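Local coordinates for periplasmic oligopeptide-binding protein (Burkholderia pseudomallei, PDB 3ZS6) that probably captures oligopeptides in the periplasm and hands them to an ABC transporter for uptake into the cell, at residues A260-Y265 against P471-S476; L306-V311 against M414-L419; F318-A323 against N465-V470. One frame throughout, in Å; residues are numbered along the deposited sequence.

Interaction 1 of 3, residues A260-Y265 against P471-S476; sequences ATYYYY and PLFQYS
Strands 260-265 and 471-476 pair antiparallel, their short axes 4.5 Å apart at closest and 162° between their directions. Tyr262 is the hub. Tyr262 N donates to Phe473 O at 2.9 Å. The Tyr262 carbonyl faces two N-H groups: Leu472 N lies 2.8 Å from Tyr262 O, while Phe473 N gives it a longer, weak bond. Leu472 and Phe473 thus both sit opposite Tyr262, which makes a classic beta bulge, and the register slips by one so that Tyr263 pairs with Pro471. Further along, Tyr475 N bonds to Ala260 O.

The two strands belong to the mixed sheet of a type 2 periplasmic binding protein fold. Strand 401-407 pairs with the other edge of 260-265.

On one face the Tyr262 and Phe473 rings form an offset stack, centroids 4.5 Å apart and planes at 25°. Their side chains lie side by side and point the same way. Phe473 CZ sits over the rim of the Tyr262 ring, 3.4 Å from Tyr262 CG, and Tyr262 CB lies over a face of the Phe473 ring. Phe473 CG stands between its own backbone N and carbonyl carbon (chi1 54°), on the side of the sheet where the Tyr262 ring lies. The end of Leu472 is shared. Leu472 CD1 touches the edge of the Tyr262 ring and lies over the centre of the Tyr264 ring, 4.0 Å from the Tyr264 centroid. The Tyr475 side chain crosses that of Tyr262 at about a right angle, with Tyr475 OH 3.6 Å from Tyr262 CD2. Tyr475 also packs on an apolar side chain of the bound peptide. The Tyr262 hydroxyl is hydrogen-bonded to His361 ND1.

Interaction 2 of 3, residues L306-V311 against M414-L419; sequences LMPKGV and MTFFDL
Phe416 is the centre of this contact, with Leu306 O and Pro308 CD both over a face of its ring. The loop 306-311, which includes a type II beta turn from Pro308 to Val311, faces a short helical turn near 414-417 whose backbone bonds are weak. The contact is hydrophobic. Leu306 O is offset toward the rim, 3.4 Å from Phe416 CD1. It also accepts a hydrogen bond from Thr261 OG1 of strand 260-266. The Pro308 and Phe416 side chains reach toward each other tip to tip, and Pro308 CD comes 3.4 Å from Phe416 CE2. At the ring edge, near its plane, stands Val311 CG2.

The Met307 and Phe416 side chains pass one another, pointing opposite ways. Met307 SD makes an oblique Met-aromatic contact, 5.0 Å from the Phe416 ring centroid. The Met307 chain bends at chi2 (-67°), which places SD beside Phe416. Beyond it, CE rests over a face of the Phe417 ring. The Leu306 and Leu419 side chains meet obliquely through their methyl groups.

A second shell surrounds these groups. Leu306 N is hydrogen-bonded to His460 NE2 of helix 449-464. The same helix touches Leu306 through Met464 and Phe417 through Ala459. Trp406 meets the Phe416 ring with planes at about 65°, and its NE1 is hydrogen-bonded to Thr415 OG1. Within the turn, Val311 N is hydrogen-bonded to Pro308 O at 3.3 Å.

Interaction 3 of 3, residues F318-A323 against N465-V470; sequences FTPDWA and NDYPMV
The backbones of 318-323 and 465-470 stay well apart, and Pro320 and Asn465 have the closest CA pair at 7.9 Å. The contact is made by side chains. The first segment is loop running into a 3-10 turn at 321-323, where Ala323 N bonds to Pro320 O. In the second, Tyr467 is the first residue to leave helical angles after helix 449-464, and its phi is positive (45°).

The Tyr467 hydroxyl is the meeting point. Trp322 NE1 donates a hydrogen bond to Tyr467 OH, 2.9 Å long and 158° at the hydrogen. The oxygen lies near the plane of the indole, at its edge. The two side chains come from opposite directions and overlap beyond their ends, which also brings Trp322 CZ2 to 3.9 Å from Tyr467 CE1. Pro320 CB approaches the same hydroxyl at 3.6 Å from Tyr467 OH, and Pro320 CG lies over a face of the indole.

Phe318 brings its ring edge to Asn465. Asn465 OD1 lies near the ring plane, 3.7 Å from Phe318 CZ, and the amide and ring planes are 82° apart. Helix 276-285 backs the pair through Met284 on Trp322 and Ala283 on Tyr467. The contact is a loop-to-loop junction with one indole-to-phenol hydrogen bond at its centre, joining the segment ahead of helix 327-340 to the connection between helix 449-464 and strand 470-480.

In the fold
From the N terminus, strand 260-265 comes first. The chain then passes through 306-311 and 318-323 before reaching 414-419, which closes interaction 2. Residues 465-470 follow and close interaction 3, and 471-476 closes interaction 1 directly after. Interactions 2 and 3 are both nested inside the loop of interaction 1, and they cross each other because their segments alternate. The three touch. Thr261 OG1 is hydrogen-bonded to Leu306 O, joining interactions 1 and 2. Tyr264 N is hydrogen-bonded to Val470 O, joining 1 and 3. Met469 packs against Leu306 and Leu419, joining interactions 2 and 3. Together they tie the sheet to the loop before helix 327-340 and the surroundings of helix 449-464.

Interaction 1 of 3, residues A260-Y265 against P471-S476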
# COMPACT_ATOMS: atom_id res chain seq x y z
N ALA A 260 -6.20 5.28 -3.17
CA ALA A 260 -4.91 5.53 -2.56
C ALA A 260 -4.82 7.01 -2.19
O ALA A 260 -5.31 7.87 -2.92
CB ALA A 260 -3.78 5.13 -3.52
N THR A 261 -4.20 7.30 -1.05
CA THR A 261 -4.15 8.66 -0.52
C THR A 261 -2.71 9.12 -0.29
O THR A 261 -1.91 8.40 0.32
CB THR A 261 -4.93 8.75 0.82
OG1 THR A 261 -6.28 8.31 0.62
CG2 THR A 261 -4.95 10.19 1.36
N TYR A 262 -2.40 10.31 -0.77
CA TYR A 262 -1.10 10.94 -0.61
C TYR A 262 -1.21 11.87 0.60
O TYR A 262 -2.13 12.69 0.68
CB TYR A 262 -0.76 11.73 -1.87
CG TYR A 262 0.65 12.29 -2.00
CD1 TYR A 262 1.10 13.31 -1.16
CD2 TYR A 262 1.50 11.85 -3.00
CE1 TYR A 262 2.38 13.84 -1.30
CE2 TYR A 262 2.78 12.38 -3.15
CZ TYR A 262 3.21 13.38 -2.30
OH TYR A 262 4.48 13.91 -2.45
N TYR A 263 -0.30 11.72 1.55
CA TYR A 263 -0.40 12.48 2.79
C TYR A 263 0.94 12.66 3.49
O TYR A 263 1.91 11.92 3.23
CB TYR A 263 -1.40 11.82 3.75
CG TYR A 263 -0.92 10.53 4.38
CD1 TYR A 263 -0.23 10.54 5.59
CD2 TYR A 263 -1.17 9.29 3.77
CE1 TYR A 263 0.20 9.35 6.18
CE2 TYR A 263 -0.75 8.09 4.36
CZ TYR A 263 -0.07 8.13 5.56
OH TYR A 263 0.36 6.97 6.15
N TYR A 264 1.00 13.65 4.37
CA TYR A 264 2.20 13.88 5.15
C TYR A 264 2.06 13.27 6.54
O TYR A 264 1.13 13.56 7.30
CB TYR A 264 2.54 15.37 5.24
CG TYR A 264 3.29 15.91 4.04
CD1 TYR A 264 3.84 15.07 3.09
CD2 TYR A 264 3.45 17.28 3.86
CE1 TYR A 264 4.53 15.58 1.99
CE2 TYR A 264 4.14 17.79 2.78
CZ TYR A 264 4.68 16.94 1.84
OH TYR A 264 5.37 17.47 0.75
N TYR A 265 3.01 12.40 6.84
CA TYR A 265 3.17 11.82 8.16
C TYR A 265 3.56 12.95 9.10
O TYR A 265 4.31 13.85 8.72
CB TYR A 265 4.28 10.79 8.04
CG TYR A 265 5.04 10.33 9.26
CD1 TYR A 265 5.91 11.19 9.93
CD2 TYR A 265 4.97 9.01 9.67
CE1 TYR A 265 6.65 10.74 11.02
CE2 TYR A 265 5.69 8.56 10.75
CZ TYR A 265 6.53 9.42 11.42
OH TYR A 265 7.25 8.95 12.48
N PRO A 471 -3.57 14.71 5.08
CA PRO A 471 -3.96 14.26 3.74
C PRO A 471 -3.85 15.40 2.74
O PRO A 471 -4.22 16.53 3.07
CB PRO A 471 -5.43 13.86 3.93
CG PRO A 471 -5.51 13.47 5.38
CD PRO A 471 -4.63 14.47 6.08
N LEU A 472 -3.38 15.09 1.53
CA LEU A 472 -3.19 16.11 0.50
C LEU A 472 -4.09 15.88 -0.72
O LEU A 472 -4.82 16.79 -1.13
CB LEU A 472 -1.72 16.16 0.05
CG LEU A 472 -0.73 16.65 1.12
CD1 LEU A 472 0.70 16.62 0.60
CD2 LEU A 472 -1.12 18.05 1.61
N PHE A 473 -4.03 14.69 -1.31
CA PHE A 473 -4.87 14.39 -2.45
C PHE A 473 -4.97 12.90 -2.72
O PHE A 473 -4.22 12.09 -2.16
CB PHE A 473 -4.37 15.12 -3.71
CG PHE A 473 -2.93 14.86 -4.02
CD1 PHE A 473 -2.55 13.70 -4.67
CD2 PHE A 473 -1.94 15.78 -3.66
CE1 PHE A 473 -1.21 13.44 -4.96
CE2 PHE A 473 -0.60 15.53 -3.95
CZ PHE A 473 -0.24 14.36 -4.60
N GLN A 474 -5.92 12.54 -3.57
CA GLN A 474 -6.09 11.16 -4.00
C GLN A 474 -5.12 10.89 -5.14
O GLN A 474 -5.05 11.67 -6.09
CB GLN A 474 -7.52 10.92 -4.47
CG GLN A 474 -7.81 9.47 -4.89
CD GLN A 474 -9.27 9.25 -5.20
OE1 GLN A 474 -10.09 10.17 -5.07
NE2 GLN A 474 -9.62 8.04 -5.62
N TYR A 475 -4.37 9.80 -5.05
CA TYR A 475 -3.44 9.41 -6.11
C TYR A 475 -4.13 9.26 -7.46
O TYR A 475 -5.25 8.77 -7.55
CB TYR A 475 -2.77 8.07 -5.80
CG TYR A 475 -1.52 8.16 -4.96
CD1 TYR A 475 -1.59 8.09 -3.57
CD2 TYR A 475 -0.26 8.28 -5.55
CE1 TYR A 475 -0.45 8.14 -2.79
CE2 TYR A 475 0.89 8.35 -4.77
CZ TYR A 475 0.79 8.28 -3.39
OH TYR A 475 1.92 8.34 -2.61
N SER A 476 -3.44 9.70 -8.51
CA SER A 476 -3.85 9.44 -9.89
C SER A 476 -3.16 8.17 -10.38
O SER A 476 -1.98 7.95 -10.10
CB SER A 476 -3.46 10.63 -10.77
OG SER A 476 -3.45 10.27 -12.14

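Interaction 2 of 3, residues L306-V311 against M414-L419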
# COMPACT_ATOMS: atom_id res chain seq x y z
N LEU A 306 -8.44 10.31 5.18
CA LEU A 306 -7.80 9.12 4.63
C LEU A 306 -8.65 8.38 3.59
O LEU A 306 -8.10 7.72 2.71
CB LEU A 306 -7.41 8.15 5.75
CG LEU A 306 -6.41 8.64 6.80
CD1 LEU A 306 -6.23 7.59 7.91
CD2 LEU A 306 -5.07 8.99 6.16
N MET A 307 -9.97 8.48 3.71
CA MET A 307 -10.87 7.73 2.84
C MET A 307 -11.05 8.41 1.48
O MET A 307 -11.62 9.50 1.40
CB MET A 307 -12.25 7.54 3.49
CG MET A 307 -12.25 6.92 4.87
SD MET A 307 -11.71 5.20 4.88
CE MET A 307 -11.48 4.95 6.64
N PRO A 308 -10.59 7.77 0.40
CA PRO A 308 -10.85 8.31 -0.94
C PRO A 308 -12.34 8.20 -1.25
O PRO A 308 -12.98 7.24 -0.81
CB PRO A 308 -10.05 7.39 -1.87
CG PRO A 308 -9.18 6.54 -0.98
CD PRO A 308 -9.87 6.49 0.36
N LYS A 309 -12.90 9.16 -1.98
CA LYS A 309 -14.29 9.04 -2.39
C LYS A 309 -14.44 7.75 -3.19
O LYS A 309 -13.63 7.47 -4.07
CB LYS A 309 -14.72 10.25 -3.22
CG LYS A 309 -16.16 10.17 -3.72
CD LYS A 309 -16.48 11.29 -4.70
CE LYS A 309 -16.43 12.66 -4.03
NZ LYS A 309 -16.91 13.74 -4.95
N GLY A 310 -15.45 6.95 -2.86
CA GLY A 310 -15.69 5.72 -3.59
C GLY A 310 -15.33 4.43 -2.87
O GLY A 310 -15.78 3.36 -3.26
N VAL A 311 -14.52 4.52 -1.82
CA VAL A 311 -14.14 3.33 -1.08
C VAL A 311 -15.35 2.77 -0.32
O VAL A 311 -16.09 3.51 0.32
CB VAL A 311 -12.98 3.60 -0.11
CG1 VAL A 311 -13.46 4.45 1.08
CG2 VAL A 311 -12.37 2.29 0.37
N MET A 414 -11.70 -0.37 6.10
CA MET A 414 -10.83 -0.92 7.14
C MET A 414 -9.34 -0.82 6.79
O MET A 414 -8.50 -0.69 7.68
CB MET A 414 -11.19 -2.39 7.45
CG MET A 414 -12.40 -2.56 8.38
SD MET A 414 -12.30 -1.64 9.95
CE MET A 414 -11.03 -2.54 10.82
N THR A 415 -9.00 -0.88 5.51
CA THR A 415 -7.59 -0.82 5.13
C THR A 415 -6.95 0.51 5.53
O THR A 415 -5.77 0.58 5.86
CB THR A 415 -7.36 -1.10 3.63
OG1 THR A 415 -5.96 -1.08 3.34
CG2 THR A 415 -8.07 -0.06 2.75
N PHE A 416 -7.75 1.58 5.52
CA PHE A 416 -7.23 2.90 5.87
C PHE A 416 -7.17 3.07 7.39
O PHE A 416 -6.30 3.79 7.92
CB PHE A 416 -8.04 4.00 5.18
CG PHE A 416 -7.81 4.07 3.70
CD1 PHE A 416 -6.66 4.66 3.18
CD2 PHE A 416 -8.73 3.52 2.82
CE1 PHE A 416 -6.44 4.71 1.81
CE2 PHE A 416 -8.51 3.56 1.44
CZ PHE A 416 -7.37 4.16 0.94
N PHE A 417 -8.07 2.40 8.10
CA PHE A 417 -8.00 2.39 9.56
C PHE A 417 -6.69 1.76 10.09
O PHE A 417 -6.29 2.03 11.21
CB PHE A 417 -9.24 1.74 10.19
CG PHE A 417 -10.44 2.66 10.29
CD1 PHE A 417 -10.46 3.72 11.19
CD2 PHE A 417 -11.57 2.45 9.49
CE1 PHE A 417 -11.57 4.57 11.28
CE2 PHE A 417 -12.68 3.29 9.58
CZ PHE A 417 -12.68 4.36 10.47
N ASP A 418 -6.03 0.94 9.27
CA ASP A 418 -4.73 0.39 9.66
C ASP A 418 -3.69 1.49 9.91
O ASP A 418 -2.65 1.24 10.53
CB ASP A 418 -4.20 -0.59 8.60
CG ASP A 418 -4.85 -1.96 8.69
OD1 ASP A 418 -5.31 -2.33 9.79
OD2 ASP A 418 -4.89 -2.68 7.66
N LEU A 419 -3.97 2.69 9.43
CA LEU A 419 -3.04 3.82 9.62
C LEU A 419 -3.21 4.54 10.96
O LEU A 419 -2.31 5.28 11.38
CB LEU A 419 -3.22 4.85 8.51
CG LEU A 419 -2.98 4.37 7.08
CD1 LEU A 419 -3.30 5.48 6.09
CD2 LEU A 419 -1.54 3.86 6.93

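Interaction 3 of 3, residues F318-A323 against N465-V470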
# COMPACT_ATOMS: atom_id res chain seq x y z
N PHE A 318 -14.10 12.60 4.43
CA PHE A 318 -14.09 13.63 5.45
C PHE A 318 -13.78 14.98 4.80
O PHE A 318 -12.76 15.15 4.13
CB PHE A 318 -13.05 13.29 6.52
CG PHE A 318 -12.75 14.41 7.47
CD1 PHE A 318 -13.60 14.68 8.54
CD2 PHE A 318 -11.62 15.19 7.31
CE1 PHE A 318 -13.32 15.70 9.43
CE2 PHE A 318 -11.33 16.21 8.19
CZ PHE A 318 -12.18 16.47 9.25
N THR A 319 -14.68 15.94 4.99
CA THR A 319 -14.48 17.29 4.47
C THR A 319 -14.68 18.29 5.60
O THR A 319 -15.80 18.55 6.01
CB THR A 319 -15.44 17.63 3.32
OG1 THR A 319 -15.24 16.71 2.24
CG2 THR A 319 -15.18 19.03 2.81
N PRO A 320 -13.57 18.86 6.10
CA PRO A 320 -13.62 19.82 7.20
C PRO A 320 -14.28 21.13 6.82
O PRO A 320 -14.25 21.57 5.66
CB PRO A 320 -12.15 20.06 7.51
CG PRO A 320 -11.48 19.86 6.20
CD PRO A 320 -12.20 18.70 5.58
N ASP A 321 -14.85 21.75 7.84
CA ASP A 321 -15.45 23.07 7.78
C ASP A 321 -14.64 24.05 6.94
O ASP A 321 -15.17 24.71 6.05
CB ASP A 321 -15.56 23.61 9.21
CG ASP A 321 -16.48 24.78 9.32
OD1 ASP A 321 -16.80 25.39 8.27
OD2 ASP A 321 -16.89 25.11 10.45
N TRP A 322 -13.35 24.14 7.24
CA TRP A 322 -12.49 25.17 6.66
C TRP A 322 -12.14 24.95 5.18
O TRP A 322 -11.57 25.83 4.54
CB TRP A 322 -11.21 25.32 7.50
CG TRP A 322 -10.51 24.02 7.79
CD1 TRP A 322 -10.61 23.26 8.92
CD2 TRP A 322 -9.59 23.32 6.93
NE1 TRP A 322 -9.82 22.14 8.82
CE2 TRP A 322 -9.18 22.16 7.61
CE3 TRP A 322 -9.08 23.58 5.65
CZ2 TRP A 322 -8.28 21.25 7.06
CZ3 TRP A 322 -8.18 22.67 5.11
CH2 TRP A 322 -7.79 21.52 5.81
N ALA A 323 -12.50 23.79 4.64
CA ALA A 323 -12.23 23.51 3.23
C ALA A 323 -12.91 24.54 2.33
O ALA A 323 -12.49 24.77 1.19
CB ALA A 323 -12.69 22.11 2.87
N ASN A 465 -10.60 14.85 12.76
CA ASN A 465 -10.70 16.09 13.54
C ASN A 465 -9.51 16.27 14.47
O ASN A 465 -9.26 17.36 14.97
CB ASN A 465 -12.02 16.14 14.32
CG ASN A 465 -13.20 16.52 13.44
OD1 ASN A 465 -13.14 17.50 12.70
ND2 ASN A 465 -14.26 15.73 13.51
N ASP A 466 -8.76 15.19 14.68
CA ASP A 466 -7.52 15.25 15.44
C ASP A 466 -6.29 15.52 14.56
O ASP A 466 -5.20 15.75 15.06
CB ASP A 466 -7.33 13.96 16.25
CG ASP A 466 -8.25 13.88 17.48
OD1 ASP A 466 -8.84 14.92 17.85
OD2 ASP A 466 -8.38 12.79 18.07
N TYR A 467 -6.48 15.49 13.24
CA TYR A 467 -5.38 15.73 12.29
C TYR A 467 -4.10 14.98 12.64
O TYR A 467 -3.02 15.58 12.72
CB TYR A 467 -5.14 17.24 12.13
CG TYR A 467 -6.39 17.93 11.65
CD1 TYR A 467 -6.69 17.98 10.31
CD2 TYR A 467 -7.30 18.45 12.56
CE1 TYR A 467 -7.85 18.57 9.87
CE2 TYR A 467 -8.47 19.05 12.13
CZ TYR A 467 -8.73 19.11 10.77
OH TYR A 467 -9.89 19.69 10.31
N PRO A 468 -4.21 13.66 12.85
CA PRO A 468 -3.04 12.83 13.16
C PRO A 468 -2.01 12.83 12.03
O PRO A 468 -0.83 12.59 12.30
CB PRO A 468 -3.64 11.43 13.36
CG PRO A 468 -4.97 11.47 12.63
CD PRO A 468 -5.46 12.88 12.84
N MET A 469 -2.46 13.08 10.80
CA MET A 469 -1.56 13.29 9.67
C MET A 469 -2.19 14.34 8.75
O MET A 469 -3.25 14.88 9.06
CB MET A 469 -1.31 11.99 8.89
CG MET A 469 -2.58 11.26 8.44
SD MET A 469 -3.16 9.99 9.60
CE MET A 469 -1.99 8.65 9.25
N VAL A 470 -1.55 14.63 7.62
CA VAL A 470 -2.05 15.67 6.72
C VAL A 470 -2.32 15.15 5.32
O VAL A 470 -1.43 15.14 4.47
CB VAL A 470 -1.06 16.85 6.61
CG1 VAL A 470 -1.64 17.94 5.72
CG2 VAL A 470 -0.70 17.39 8.00